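Uncharacterized protein VP1736 (Vibrio parahaemolyticus, PDB 3LXQ) is of unknown function but carries a sulfatase-family domain with the alpha/beta fold of the alkaline phosphatase clan. Local coordinates at residues 94-99 with 322-327; 98-103 with 306-311; 109-114 with 277-282; 125-130 with 316-321. All coordinates share one frame; numbering follows the deposited sequence.

Contact 1: residues 94-99 with 322-327; sequences ESLGAQ and HIPALI
Between residues 94-99, which leave the C-terminal end of strand 87-93, and the start of strand 322-328, close packing is confined to Leu96, Gly97 and Ala98 against His322, Ile323 and Pro324. The best-defined link is backbone to backbone: Ala98 N gives its hydrogen to His322 O at 3.0 Å, nearly straight at 161°, yet it approaches from above the carbonyl plane. With this bond in place the methyl of Ala98 lies over one face of the His322 imidazole. Ala98 CB stands 3.9 Å from the centroid of the His322 ring, 26° off its normal, which meets the geometry of a CH-pi contact, and it is displaced to the rim so that ND1 of His322 is the ring atom nearest to Ala98 CB, at 3.5 Å. His322 CG lies anti to its backbone N (chi1 -170°), and its NE2 is held by the carbonyl of Thr124. Leu96 forms the other half. It is the centre of an inverse gamma turn, and Leu96 O lies 3.0 Å from Pro324 CD, although this buried oxygen finds no hydrogen-bond partner in the model. The two side chains cross obliquely, Leu96 CD2 lying 3.9 Å from Pro324 CG.

The contact loosens at both ends of 94-99: Gln99, partly exposed, points its amide to Asp307, while Glu94 and Ser95 face other loops and share a very short bond, Ser95 OG to Glu94 OE1, 2.5 Å. Strand 322-328 runs antiparallel between 121-127 and 298-304, and Leu96 and Ile323 both rest on Ala304 of the latter.

Contact 2: residues 98-103 with 306-311; sequences AQFVGS and HDARVF
Two loops that follow neighbouring parallel strands of the central sheet, 87-93 and 298-304, meet here, at the C-terminal edge where alpha/beta proteins of the alkaline phosphatase clan generally carry their active site. A 3-10 turn, 98-100, closed by a bond from Val101 N to Ala98 O, presents Gln99 and Phe100 to Asp307 and Ala308. Gln99 CG sits in the crowded position between backbone N and carbonyl carbon (chi1 69°), and the chain then runs extended, carrying Gln99 NE2 to 2.8 Å from OD1 of Asp307. The bond is moderately bent at 150°, lies near the amide plane and uses the syn lone pair of OD1, while amide and carboxylate planes stand 70° apart.

OD1 of Asp307 also receives a weak bond from Ala308 N, and OD2 is bonded to His320 ND1, so both carboxylate oxygens have partners. If His320 is protonated, that bond would probably stabilise the negative charge. The preceding residue is held too: His306 ND1 donates to Asp307 O at 2.7 Å.

Beside this polar pair runs an apolar one. CG of Gln99 covers the centre of one face of the Phe100 ring, 3.6 Å above its plane, and Ala308 CB meets the edge of the same ring, 3.6 Å from Phe100 CE2. Arg271, Asn272 and Val275 of helix 271-289 also pack on Phe100, Arg271 touches Ala308 as well, and the Val101 side chain touches Asp114 of helix 111-118 and Pro324 of strand 322-328.

Contact 3: residues 109-114 with 277-282; sequences LTPNLD and YSDYAL
Asp279 carries this contact, its side chain reaching out from helix 271-289 to the first turn of helix 111-118. Asp279 CB, the least polar point, lies 3.7 Å from Leu109 O, a buried carbonyl with no hydrogen-bond partner in the model. With CG anti to the backbone N (chi1 -180°), the carboxylate carbon Asp279 CG comes to 3.4 Å from Thr110 CA. At the tip the two oxygens divide the work: Asp279 OD2 accepts from Asn112 N at 2.8 Å and Asp279 OD1 from Leu113 N, also at 2.8 Å, with N-H...O angles of 154° and 157°. Both bonds use syn lone pairs, so the carboxylate grips two successive amides in a fork.

Those amides belong to the first turn of helix 111-118, whose N-cap position is Thr110. The Thr110 side chain makes no capping bond: OG1 donates to Asp114 OD1 instead. Asp279, from another helix, thus supplies acceptors at this helix start, where the negative charge probably interacts favourably with the helix dipole.

Asn112 returns the favour, Asn112 ND2 donating to Asp279 O at 3.1 Å in a bent bond that comes from above the carbonyl plane. Farther along, Leu113 CD1 and Leu282 CD2 meet at 3.9 Å where their side chains cross obliquely, and both leucines rest on Val302 of strand 298-304.

Contact 4: residues 125-130 with 316-321; sequences QMYATG and VPVKHF
Strand 121-127 of the central mixed sheet ends here against the loop leading into its antiparallel neighbour, strand 322-328, and the contact continues their pairing past the strand end. Hydrogen bonding across the segments is direct at one point: Ala128 N donates to Phe321 O at 2.8 Å and 162°, the donor lying in the carbonyl plane. The same oxygen, Phe321 O, receives a CA-H...O contact from Tyr127 CA at 3.2 Å, so two successive residues converge on it.

Apolar packing centres on the CD2-CE2 side of the Tyr127 ring, which is directed at the 3-10 turn 318-319: Tyr127 CE2 meets Val318 CG1 at 3.7 Å, and Tyr127 CD2 approaches Phe321 CB at 4.0 Å.

Contacts of rings with backbone oxygens are a separate kind. Val318 O lies at the edge of the Tyr127 ring, and the Phe321 ring, which buries the most surface, is set obliquely against the oxygens of 128-130. Met380 and Tyr382 of strand 377-382 also touch Phe321.

One water completes the polar contacts, bridging the backbone of the two segments by donating to Gly130 O at 2.9 Å and to His320 O at 2.6 Å.

From the N terminus, strand 87-93 runs into 94-103, where contacts 1 and 2 both start, sharing Ala98 and Gln99. Contact 2 closes its loop at 306-311 and contact 1 at 322-327, the first in the loop after strand 298-304, the second on strand 322-328. Next comes 109-114, whose partner 277-282 makes contact 3 a loop nested inside those of contacts 1 and 2. Segment 125-130 then opens contact 4, closed at 316-321: it nests within contact 1 but crosses contacts 2 and 3. Together they tie helices 111-118 and 271-289, on one flank, to the central sheet and its loops; contacts 3 and 4 do not touch, their centres about 21 Å apart.

Contact 1: residues 94-99 with 322-327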
loop_
_atom_site.group_PDB
_atom_site.type_symbol
_atom_site.label_atom_id
_atom_site.label_comp_id
_atom_site.label_asym_id
_atom_site.label_seq_id
_atom_site.Cartn_x
_atom_site.Cartn_y
_atom_site.Cartn_z
ATOM N N GLU A 94 -2.376 9.908 -1.151
ATOM C CA GLU A 94 -3.425 10.175 -0.175
ATOM C C GLU A 94 -4.817 10.116 -0.788
ATOM O O GLU A 94 -5.144 10.899 -1.681
ATOM C CB GLU A 94 -3.226 11.547 0.485
ATOM C CG GLU A 94 -4.393 11.983 1.408
ATOM C CD GLU A 94 -4.610 11.005 2.544
ATOM O OE1 GLU A 94 -5.746 10.522 2.733
ATOM O OE2 GLU A 94 -3.620 10.700 3.243
ATOM N N SER A 95 -5.629 9.193 -0.273
ATOM C CA SER A 95 -7.059 9.073 -0.610
ATOM C C SER A 95 -7.382 8.885 -2.094
ATOM O O SER A 95 -8.521 9.098 -2.509
ATOM C CB SER A 95 -7.854 10.245 -0.031
ATOM O OG SER A 95 -7.815 10.210 1.377
ATOM N N LEU A 96 -6.400 8.439 -2.881
ATOM C CA LEU A 96 -6.606 8.264 -4.316
ATOM C C LEU A 96 -7.357 6.959 -4.633
ATOM O O LEU A 96 -6.772 5.982 -5.063
ATOM C CB LEU A 96 -5.274 8.344 -5.068
ATOM C CG LEU A 96 -5.350 8.470 -6.600
ATOM C CD1 LEU A 96 -5.960 9.774 -7.002
ATOM C CD2 LEU A 96 -3.969 8.313 -7.251
ATOM N N GLY A 97 -8.665 6.955 -4.406
ATOM C CA GLY A 97 -9.489 5.803 -4.741
ATOM C C GLY A 97 -9.676 5.664 -6.236
ATOM O O GLY A 97 -9.503 6.634 -6.989
ATOM N N ALA A 98 -10.050 4.459 -6.660
ATOM C CA ALA A 98 -10.283 4.149 -8.071
ATOM C C ALA A 98 -11.423 4.958 -8.671
ATOM O O ALA A 98 -11.450 5.177 -9.890
ATOM C CB ALA A 98 -10.558 2.642 -8.255
ATOM N N GLN A 99 -12.367 5.370 -7.817
ATOM C CA GLN A 99 -13.487 6.223 -8.222
ATOM C C GLN A 99 -13.023 7.550 -8.844
ATOM O O GLN A 99 -13.763 8.175 -9.613
ATOM C CB GLN A 99 -14.457 6.464 -7.051
ATOM C CG GLN A 99 -13.906 7.338 -5.911
ATOM C CD GLN A 99 -14.906 7.580 -4.777
ATOM O OE1 GLN A 99 -16.099 7.762 -5.003
ATOM N NE2 GLN A 99 -14.408 7.593 -3.548
ATOM N N HIS A 322 -10.992 -0.280 -3.520
ATOM C CA HIS A 322 -10.416 -0.383 -4.846
ATOM C C HIS A 322 -9.549 0.841 -5.152
ATOM O O HIS A 322 -9.974 1.984 -5.011
ATOM C CB HIS A 322 -11.519 -0.618 -5.883
ATOM C CG HIS A 322 -11.018 -0.972 -7.250
ATOM N ND1 HIS A 322 -11.730 -0.679 -8.395
ATOM C CD2 HIS A 322 -9.887 -1.592 -7.662
ATOM C CE1 HIS A 322 -11.061 -1.106 -9.451
ATOM N NE2 HIS A 322 -9.938 -1.662 -9.034
ATOM N N ILE A 323 -8.307 0.582 -5.545
ATOM C CA ILE A 323 -7.299 1.624 -5.632
ATOM C C ILE A 323 -6.439 1.398 -6.865
ATOM O O ILE A 323 -6.325 0.271 -7.341
ATOM C CB ILE A 323 -6.402 1.689 -4.347
ATOM C CG1 ILE A 323 -5.832 0.314 -3.971
ATOM C CG2 ILE A 323 -7.196 2.211 -3.166
ATOM C CD1 ILE A 323 -4.585 0.386 -3.067
ATOM N N PRO A 324 -5.855 2.476 -7.407
ATOM C CA PRO A 324 -4.874 2.310 -8.473
ATOM C C PRO A 324 -3.549 1.807 -7.924
ATOM O O PRO A 324 -3.225 2.039 -6.762
ATOM C CB PRO A 324 -4.700 3.734 -9.004
ATOM C CG PRO A 324 -4.989 4.609 -7.817
ATOM C CD PRO A 324 -6.076 3.894 -7.071
ATOM N N ALA A 325 -2.800 1.096 -8.755
ATOM C CA ALA A 325 -1.432 0.739 -8.430
ATOM C C ALA A 325 -0.712 0.637 -9.742
ATOM O O ALA A 325 -1.218 0.034 -10.678
ATOM C CB ALA A 325 -1.367 -0.586 -7.672
ATOM N N LEU A 326 0.463 1.248 -9.804
ATOM C CA LEU A 326 1.265 1.274 -11.016
ATOM C C LEU A 326 2.718 1.077 -10.660
ATOM O O LEU A 326 3.255 1.792 -9.824
ATOM C CB LEU A 326 1.086 2.625 -11.724
ATOM C CG LEU A 326 1.621 2.989 -13.124
ATOM C CD1 LEU A 326 2.738 3.999 -13.010
ATOM C CD2 LEU A 326 2.048 1.805 -13.991
ATOM N N ILE A 327 3.356 0.102 -11.292
ATOM C CA ILE A 327 4.788 -0.043 -11.149
ATOM C C ILE A 327 5.390 0.366 -12.485
ATOM O O ILE A 327 4.997 -0.126 -13.544
ATOM C CB ILE A 327 5.208 -1.468 -10.732
ATOM C CG1 ILE A 327 4.620 -1.826 -9.354
ATOM C CG2 ILE A 327 6.735 -1.596 -10.733
ATOM C CD1 ILE A 327 4.893 -3.269 -8.913
#

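Contact 2: residues 98-103 with 306-311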
loop_
_atom_site.group_PDB
_atom_site.type_symbol
_atom_site.label_atom_id
_atom_site.label_comp_id
_atom_site.label_asym_id
_atom_site.label_seq_id
_atom_site.Cartn_x
_atom_site.Cartn_y
_atom_site.Cartn_z
ATOM N N ALA A 98 -10.050 4.459 -6.660
ATOM C CA ALA A 98 -10.283 4.149 -8.071
ATOM C C ALA A 98 -11.423 4.958 -8.671
ATOM O O ALA A 98 -11.450 5.177 -9.890
ATOM C CB ALA A 98 -10.558 2.642 -8.255
ATOM N N GLN A 99 -12.367 5.370 -7.817
ATOM C CA GLN A 99 -13.487 6.223 -8.222
ATOM C C GLN A 99 -13.023 7.550 -8.844
ATOM O O GLN A 99 -13.763 8.175 -9.613
ATOM C CB GLN A 99 -14.457 6.464 -7.051
ATOM C CG GLN A 99 -13.906 7.338 -5.911
ATOM C CD GLN A 99 -14.906 7.580 -4.777
ATOM O OE1 GLN A 99 -16.099 7.762 -5.003
ATOM N NE2 GLN A 99 -14.408 7.593 -3.548
ATOM N N PHE A 100 -11.802 7.963 -8.514
ATOM C CA PHE A 100 -11.230 9.207 -9.028
ATOM C C PHE A 100 -10.258 8.977 -10.183
ATOM O O PHE A 100 -9.594 9.919 -10.625
ATOM C CB PHE A 100 -10.500 9.982 -7.922
ATOM C CG PHE A 100 -11.317 10.209 -6.677
ATOM C CD1 PHE A 100 -12.429 11.053 -6.693
ATOM C CD2 PHE A 100 -10.954 9.595 -5.473
ATOM C CE1 PHE A 100 -13.187 11.270 -5.530
ATOM C CE2 PHE A 100 -11.705 9.804 -4.300
ATOM C CZ PHE A 100 -12.827 10.647 -4.335
ATOM N N VAL A 101 -10.164 7.736 -10.667
ATOM C CA VAL A 101 -9.211 7.398 -11.734
ATOM C C VAL A 101 -9.890 7.082 -13.076
ATOM O O VAL A 101 -10.608 6.090 -13.214
ATOM C CB VAL A 101 -8.246 6.247 -11.331
ATOM C CG1 VAL A 101 -7.181 6.053 -12.401
ATOM C CG2 VAL A 101 -7.584 6.532 -9.994
ATOM N N GLY A 102 -9.638 7.936 -14.065
ATOM C CA GLY A 102 -10.187 7.764 -15.411
ATOM C C GLY A 102 -9.887 6.403 -16.021
ATOM O O GLY A 102 -10.802 5.712 -16.475
ATOM N N SER A 103 -8.613 6.009 -16.013
ATOM C CA SER A 103 -8.198 4.732 -16.602
ATOM C C SER A 103 -8.793 3.516 -15.882
ATOM O O SER A 103 -8.781 2.416 -16.424
ATOM C CB SER A 103 -6.668 4.622 -16.689
ATOM O OG SER A 103 -6.076 4.602 -15.400
ATOM N N HIS A 306 -5.520 4.398 0.499
ATOM C CA HIS A 306 -6.918 3.955 0.638
ATOM C C HIS A 306 -7.797 4.824 -0.275
ATOM O O HIS A 306 -7.340 5.826 -0.813
ATOM C CB HIS A 306 -7.411 4.094 2.084
ATOM C CG HIS A 306 -7.169 5.452 2.670
ATOM N ND1 HIS A 306 -8.056 6.500 2.527
ATOM C CD2 HIS A 306 -6.127 5.940 3.380
ATOM C CE1 HIS A 306 -7.577 7.568 3.136
ATOM N NE2 HIS A 306 -6.408 7.254 3.664
ATOM N N ASP A 307 -9.055 4.448 -0.436
ATOM C CA ASP A 307 -10.026 5.281 -1.144
ATOM C C ASP A 307 -10.470 6.385 -0.188
ATOM O O ASP A 307 -10.296 6.262 1.032
ATOM C CB ASP A 307 -11.227 4.426 -1.556
ATOM C CG ASP A 307 -12.235 5.158 -2.440
ATOM O OD1 ASP A 307 -11.961 6.264 -2.968
ATOM O OD2 ASP A 307 -13.330 4.591 -2.614
ATOM N N ALA A 308 -11.027 7.464 -0.730
ATOM C CA ALA A 308 -11.704 8.445 0.107
ATOM C C ALA A 308 -12.720 7.705 0.978
ATOM O O ALA A 308 -13.514 6.905 0.482
ATOM C CB ALA A 308 -12.390 9.495 -0.742
ATOM N N ARG A 309 -12.671 7.970 2.279
ATOM C CA ARG A 309 -13.547 7.338 3.263
ATOM C C ARG A 309 -15.036 7.382 2.879
ATOM O O ARG A 309 -15.531 8.380 2.377
ATOM C CB ARG A 309 -13.353 8.044 4.603
ATOM C CG ARG A 309 -13.605 7.177 5.834
ATOM C CD ARG A 309 -12.288 6.831 6.526
ATOM N NE ARG A 309 -12.510 6.526 7.939
ATOM C CZ ARG A 309 -12.085 7.273 8.959
ATOM N NH1 ARG A 309 -11.377 8.386 8.753
ATOM N NH2 ARG A 309 -12.354 6.889 10.197
ATOM N N VAL A 310 -15.732 6.274 3.094
ATOM C CA VAL A 310 -17.183 6.274 3.101
ATOM C C VAL A 310 -17.603 5.895 4.524
ATOM O O VAL A 310 -16.891 5.139 5.196
ATOM C CB VAL A 310 -17.783 5.339 2.017
ATOM C CG1 VAL A 310 -17.571 3.862 2.356
ATOM C CG2 VAL A 310 -19.274 5.640 1.806
ATOM N N PHE A 311 -18.734 6.444 4.975
ATOM C CA PHE A 311 -19.220 6.280 6.345
ATOM C C PHE A 311 -20.583 5.598 6.398
ATOM O O PHE A 311 -21.420 5.785 5.509
ATOM C CB PHE A 311 -19.313 7.646 7.049
ATOM C CG PHE A 311 -17.983 8.320 7.225
ATOM C CD1 PHE A 311 -17.198 8.050 8.340
ATOM C CD2 PHE A 311 -17.508 9.216 6.264
ATOM C CE1 PHE A 311 -15.953 8.665 8.499
ATOM C CE2 PHE A 311 -16.265 9.830 6.411
ATOM C CZ PHE A 311 -15.487 9.554 7.531
#

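Contact 3: residues 109-114 with 277-282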
loop_
_atom_site.group_PDB
_atom_site.type_symbol
_atom_site.label_atom_id
_atom_site.label_comp_id
_atom_site.label_asym_id
_atom_site.label_seq_id
_atom_site.Cartn_x
_atom_site.Cartn_y
_atom_site.Cartn_z
ATOM N N LEU A 109 -10.400 12.384 -13.700
ATOM C CA LEU A 109 -9.658 13.220 -12.763
ATOM C C LEU A 109 -8.152 13.003 -12.790
ATOM O O LEU A 109 -7.411 13.746 -12.145
ATOM C CB LEU A 109 -10.175 12.988 -11.343
ATOM C CG LEU A 109 -10.981 14.037 -10.577
ATOM C CD1 LEU A 109 -11.921 14.886 -11.447
ATOM C CD2 LEU A 109 -11.745 13.361 -9.436
ATOM N N THR A 110 -7.698 11.987 -13.522
ATOM C CA THR A 110 -6.282 11.611 -13.494
ATOM C C THR A 110 -5.625 11.438 -14.871
ATOM O O THR A 110 -5.018 10.393 -15.114
ATOM C CB THR A 110 -6.055 10.298 -12.692
ATOM O OG1 THR A 110 -6.923 9.282 -13.205
ATOM C CG2 THR A 110 -6.300 10.503 -11.186
ATOM N N PRO A 111 -5.696 12.463 -15.756
ATOM C CA PRO A 111 -5.139 12.272 -17.104
ATOM C C PRO A 111 -3.632 11.979 -17.161
ATOM O O PRO A 111 -3.208 11.208 -18.022
ATOM C CB PRO A 111 -5.470 13.585 -17.825
ATOM C CG PRO A 111 -5.716 14.575 -16.754
ATOM C CD PRO A 111 -6.273 13.811 -15.592
ATOM N N ASN A 112 -2.835 12.582 -16.278
ATOM C CA ASN A 112 -1.405 12.264 -16.221
ATOM C C ASN A 112 -1.159 10.820 -15.808
ATOM O O ASN A 112 -0.355 10.134 -16.431
ATOM C CB ASN A 112 -0.645 13.204 -15.284
ATOM C CG ASN A 112 -0.543 14.625 -15.829
ATOM O OD1 ASN A 112 -0.070 14.851 -16.947
ATOM N ND2 ASN A 112 -0.988 15.591 -15.035
ATOM N N LEU A 113 -1.852 10.358 -14.762
ATOM C CA LEU A 113 -1.704 8.969 -14.301
ATOM C C LEU A 113 -2.201 7.975 -15.346
ATOM O O LEU A 113 -1.540 6.976 -15.598
ATOM C CB LEU A 113 -2.397 8.728 -12.952
ATOM C CG LEU A 113 -2.250 7.338 -12.307
ATOM C CD1 LEU A 113 -0.794 7.041 -11.939
ATOM C CD2 LEU A 113 -3.164 7.182 -11.091
ATOM N N ASP A 114 -3.348 8.273 -15.960
ATOM C CA ASP A 114 -3.936 7.435 -17.009
ATOM C C ASP A 114 -2.939 7.128 -18.119
ATOM O O ASP A 114 -2.859 5.996 -18.602
ATOM C CB ASP A 114 -5.146 8.136 -17.633
ATOM C CG ASP A 114 -6.371 8.104 -16.749
ATOM O OD1 ASP A 114 -6.301 7.607 -15.595
ATOM O OD2 ASP A 114 -7.422 8.576 -17.227
ATOM N N TYR A 277 -5.536 18.239 -9.134
ATOM C CA TYR A 277 -4.283 18.928 -8.821
ATOM C C TYR A 277 -3.153 17.932 -8.542
ATOM O O TYR A 277 -2.072 18.042 -9.127
ATOM C CB TYR A 277 -4.396 19.935 -7.653
ATOM C CG TYR A 277 -3.016 20.399 -7.239
ATOM C CD1 TYR A 277 -2.326 21.338 -7.998
ATOM C CD2 TYR A 277 -2.358 19.821 -6.153
ATOM C CE1 TYR A 277 -1.040 21.725 -7.661
ATOM C CE2 TYR A 277 -1.068 20.203 -5.805
ATOM C CZ TYR A 277 -0.415 21.155 -6.567
ATOM O OH TYR A 277 0.858 21.552 -6.227
ATOM N N SER A 278 -3.404 16.975 -7.647
ATOM C CA SER A 278 -2.411 15.950 -7.307
ATOM C C SER A 278 -1.935 15.161 -8.528
ATOM O O SER A 278 -0.752 14.834 -8.629
ATOM C CB SER A 278 -2.946 14.995 -6.248
ATOM O OG SER A 278 -1.938 14.074 -5.862
ATOM N N ASP A 279 -2.856 14.869 -9.445
ATOM C CA ASP A 279 -2.508 14.267 -10.738
ATOM C C ASP A 279 -1.552 15.138 -11.556
ATOM O O ASP A 279 -0.545 14.638 -12.084
ATOM C CB ASP A 279 -3.747 13.994 -11.588
ATOM C CG ASP A 279 -3.397 13.364 -12.928
ATOM O OD1 ASP A 279 -3.082 12.150 -12.936
ATOM O OD2 ASP A 279 -3.422 14.068 -13.962
ATOM N N TYR A 280 -1.887 16.426 -11.688
ATOM C CA TYR A 280 -1.010 17.368 -12.371
ATOM C C TYR A 280 0.348 17.376 -11.684
ATOM O O TYR A 280 1.380 17.417 -12.342
ATOM C CB TYR A 280 -1.609 18.789 -12.385
ATOM C CG TYR A 280 -0.559 19.880 -12.385
ATOM C CD1 TYR A 280 -0.058 20.404 -13.583
ATOM C CD2 TYR A 280 -0.043 20.372 -11.182
ATOM C CE1 TYR A 280 0.923 21.400 -13.578
ATOM C CE2 TYR A 280 0.933 21.359 -11.168
ATOM C CZ TYR A 280 1.411 21.866 -12.361
ATOM O OH TYR A 280 2.375 22.844 -12.323
ATOM N N ALA A 281 0.331 17.345 -10.356
ATOM C CA ALA A 281 1.545 17.398 -9.564
ATOM C C ALA A 281 2.407 16.156 -9.784
ATOM O O ALA A 281 3.636 16.266 -9.842
ATOM C CB ALA A 281 1.206 17.576 -8.087
ATOM N N LEU A 282 1.763 14.989 -9.923
ATOM C CA LEU A 282 2.464 13.728 -10.194
ATOM C C LEU A 282 3.114 13.750 -11.572
ATOM O O LEU A 282 4.258 13.307 -11.729
ATOM C CB LEU A 282 1.520 12.523 -10.067
ATOM C CG LEU A 282 2.076 11.119 -10.341
ATOM C CD1 LEU A 282 3.214 10.757 -9.392
ATOM C CD2 LEU A 282 0.972 10.078 -10.270
#

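Contact 4: residues 125-130 with 316-321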
loop_
_atom_site.group_PDB
_atom_site.type_symbol
_atom_site.label_atom_id
_atom_site.label_comp_id
_atom_site.label_asym_id
_atom_site.label_seq_id
_atom_site.Cartn_x
_atom_site.Cartn_y
_atom_site.Cartn_z
ATOM N N GLN A 125 -7.124 -4.688 -10.399
ATOM C CA GLN A 125 -7.855 -5.297 -9.292
ATOM C C GLN A 125 -7.076 -5.241 -7.973
ATOM O O GLN A 125 -7.022 -6.226 -7.252
ATOM C CB GLN A 125 -8.227 -6.755 -9.615
ATOM C CG GLN A 125 -9.335 -6.888 -10.645
ATOM C CD GLN A 125 -10.646 -6.271 -10.186
ATOM O OE1 GLN A 125 -11.362 -5.650 -10.973
ATOM N NE2 GLN A 125 -10.976 -6.456 -8.915
HETATM N N MSE A 126 -6.510 -4.071 -7.688
HETATM C CA MSE A 126 -5.770 -3.778 -6.471
HETATM C C MSE A 126 -6.681 -3.246 -5.365
HETATM O O MSE A 126 -7.486 -2.346 -5.592
HETATM C CB MSE A 126 -4.687 -2.735 -6.762
HETATM C CG MSE A 126 -3.809 -2.396 -5.566
HETATM SE SE MSE A 126 -2.771 -3.896 -4.875
HETATM C CE MSE A 126 -1.915 -4.448 -6.538
ATOM N N TYR A 127 -6.535 -3.810 -4.167
ATOM C CA TYR A 127 -7.330 -3.375 -3.014
ATOM C C TYR A 127 -6.493 -3.012 -1.809
ATOM O O TYR A 127 -5.534 -3.713 -1.459
ATOM C CB TYR A 127 -8.378 -4.427 -2.649
ATOM C CG TYR A 127 -9.379 -4.614 -3.754
ATOM C CD1 TYR A 127 -9.102 -5.460 -4.829
ATOM C CD2 TYR A 127 -10.585 -3.921 -3.751
ATOM C CE1 TYR A 127 -9.994 -5.619 -5.871
ATOM C CE2 TYR A 127 -11.496 -4.084 -4.788
ATOM C CZ TYR A 127 -11.196 -4.939 -5.844
ATOM O OH TYR A 127 -12.083 -5.086 -6.890
ATOM N N ALA A 128 -6.847 -1.896 -1.183
ATOM C CA ALA A 128 -6.268 -1.527 0.097
ATOM C C ALA A 128 -6.804 -2.502 1.141
ATOM O O ALA A 128 -7.905 -3.024 0.986
ATOM C CB ALA A 128 -6.622 -0.079 0.463
ATOM N N THR A 129 -5.989 -2.795 2.154
ATOM C CA THR A 129 -6.426 -3.600 3.297
ATOM C C THR A 129 -7.227 -2.769 4.303
ATOM O O THR A 129 -7.939 -3.324 5.157
ATOM C CB THR A 129 -5.230 -4.202 4.035
ATOM O OG1 THR A 129 -4.391 -3.137 4.471
ATOM C CG2 THR A 129 -4.424 -5.155 3.135
ATOM N N GLY A 130 -7.120 -1.441 4.205
ATOM C CA GLY A 130 -7.834 -0.540 5.112
ATOM C C GLY A 130 -8.460 0.708 4.518
ATOM O O GLY A 130 -8.539 0.862 3.284
ATOM N N VAL A 316 -18.785 -4.950 4.184
ATOM C CA VAL A 316 -17.564 -4.407 3.583
ATOM C C VAL A 316 -17.823 -3.849 2.181
ATOM O O VAL A 316 -18.091 -4.606 1.250
ATOM C CB VAL A 316 -16.397 -5.422 3.583
ATOM C CG1 VAL A 316 -15.148 -4.804 2.934
ATOM C CG2 VAL A 316 -16.075 -5.852 5.000
ATOM N N PRO A 317 -17.748 -2.513 2.033
ATOM C CA PRO A 317 -17.971 -1.862 0.736
ATOM C C PRO A 317 -16.756 -1.986 -0.196
ATOM O O PRO A 317 -15.931 -1.081 -0.294
ATOM C CB PRO A 317 -18.253 -0.407 1.116
ATOM C CG PRO A 317 -17.494 -0.206 2.400
ATOM C CD PRO A 317 -17.531 -1.536 3.119
ATOM N N VAL A 318 -16.685 -3.120 -0.885
ATOM C CA VAL A 318 -15.531 -3.529 -1.701
ATOM C C VAL A 318 -14.993 -2.439 -2.627
ATOM O O VAL A 318 -13.772 -2.204 -2.673
ATOM C CB VAL A 318 -15.875 -4.816 -2.515
ATOM C CG1 VAL A 318 -14.752 -5.209 -3.475
ATOM C CG2 VAL A 318 -16.208 -5.976 -1.570
ATOM N N LYS A 319 -15.913 -1.777 -3.336
ATOM C CA LYS A 319 -15.604 -0.720 -4.300
ATOM C C LYS A 319 -14.733 0.350 -3.664
ATOM O O LYS A 319 -13.868 0.932 -4.322
ATOM C CB LYS A 319 -16.907 -0.095 -4.839
ATOM N N HIS A 320 -14.949 0.586 -2.372
ATOM C CA HIS A 320 -14.227 1.626 -1.648
ATOM C C HIS A 320 -12.907 1.187 -1.020
ATOM O O HIS A 320 -12.328 1.910 -0.223
ATOM C CB HIS A 320 -15.132 2.286 -0.628
ATOM C CG HIS A 320 -16.233 3.076 -1.250
ATOM N ND1 HIS A 320 -16.041 4.346 -1.745
ATOM C CD2 HIS A 320 -17.532 2.768 -1.488
ATOM C CE1 HIS A 320 -17.179 4.798 -2.245
ATOM N NE2 HIS A 320 -18.100 3.862 -2.095
ATOM N N PHE A 321 -12.439 0.004 -1.396
ATOM C CA PHE A 321 -11.065 -0.410 -1.110
ATOM C C PHE A 321 -10.279 -0.478 -2.413
ATOM O O PHE A 321 -9.052 -0.695 -2.420
ATOM C CB PHE A 321 -11.061 -1.753 -0.373
ATOM C CG PHE A 321 -11.588 -1.669 1.037
ATOM C CD1 PHE A 321 -12.960 -1.676 1.291
ATOM C CD2 PHE A 321 -10.713 -1.570 2.107
ATOM C CE1 PHE A 321 -13.454 -1.577 2.588
ATOM C CE2 PHE A 321 -11.193 -1.479 3.406
ATOM C CZ PHE A 321 -12.568 -1.491 3.648
HETATM O O HOH W 1 -10.031 2.096 1.067
#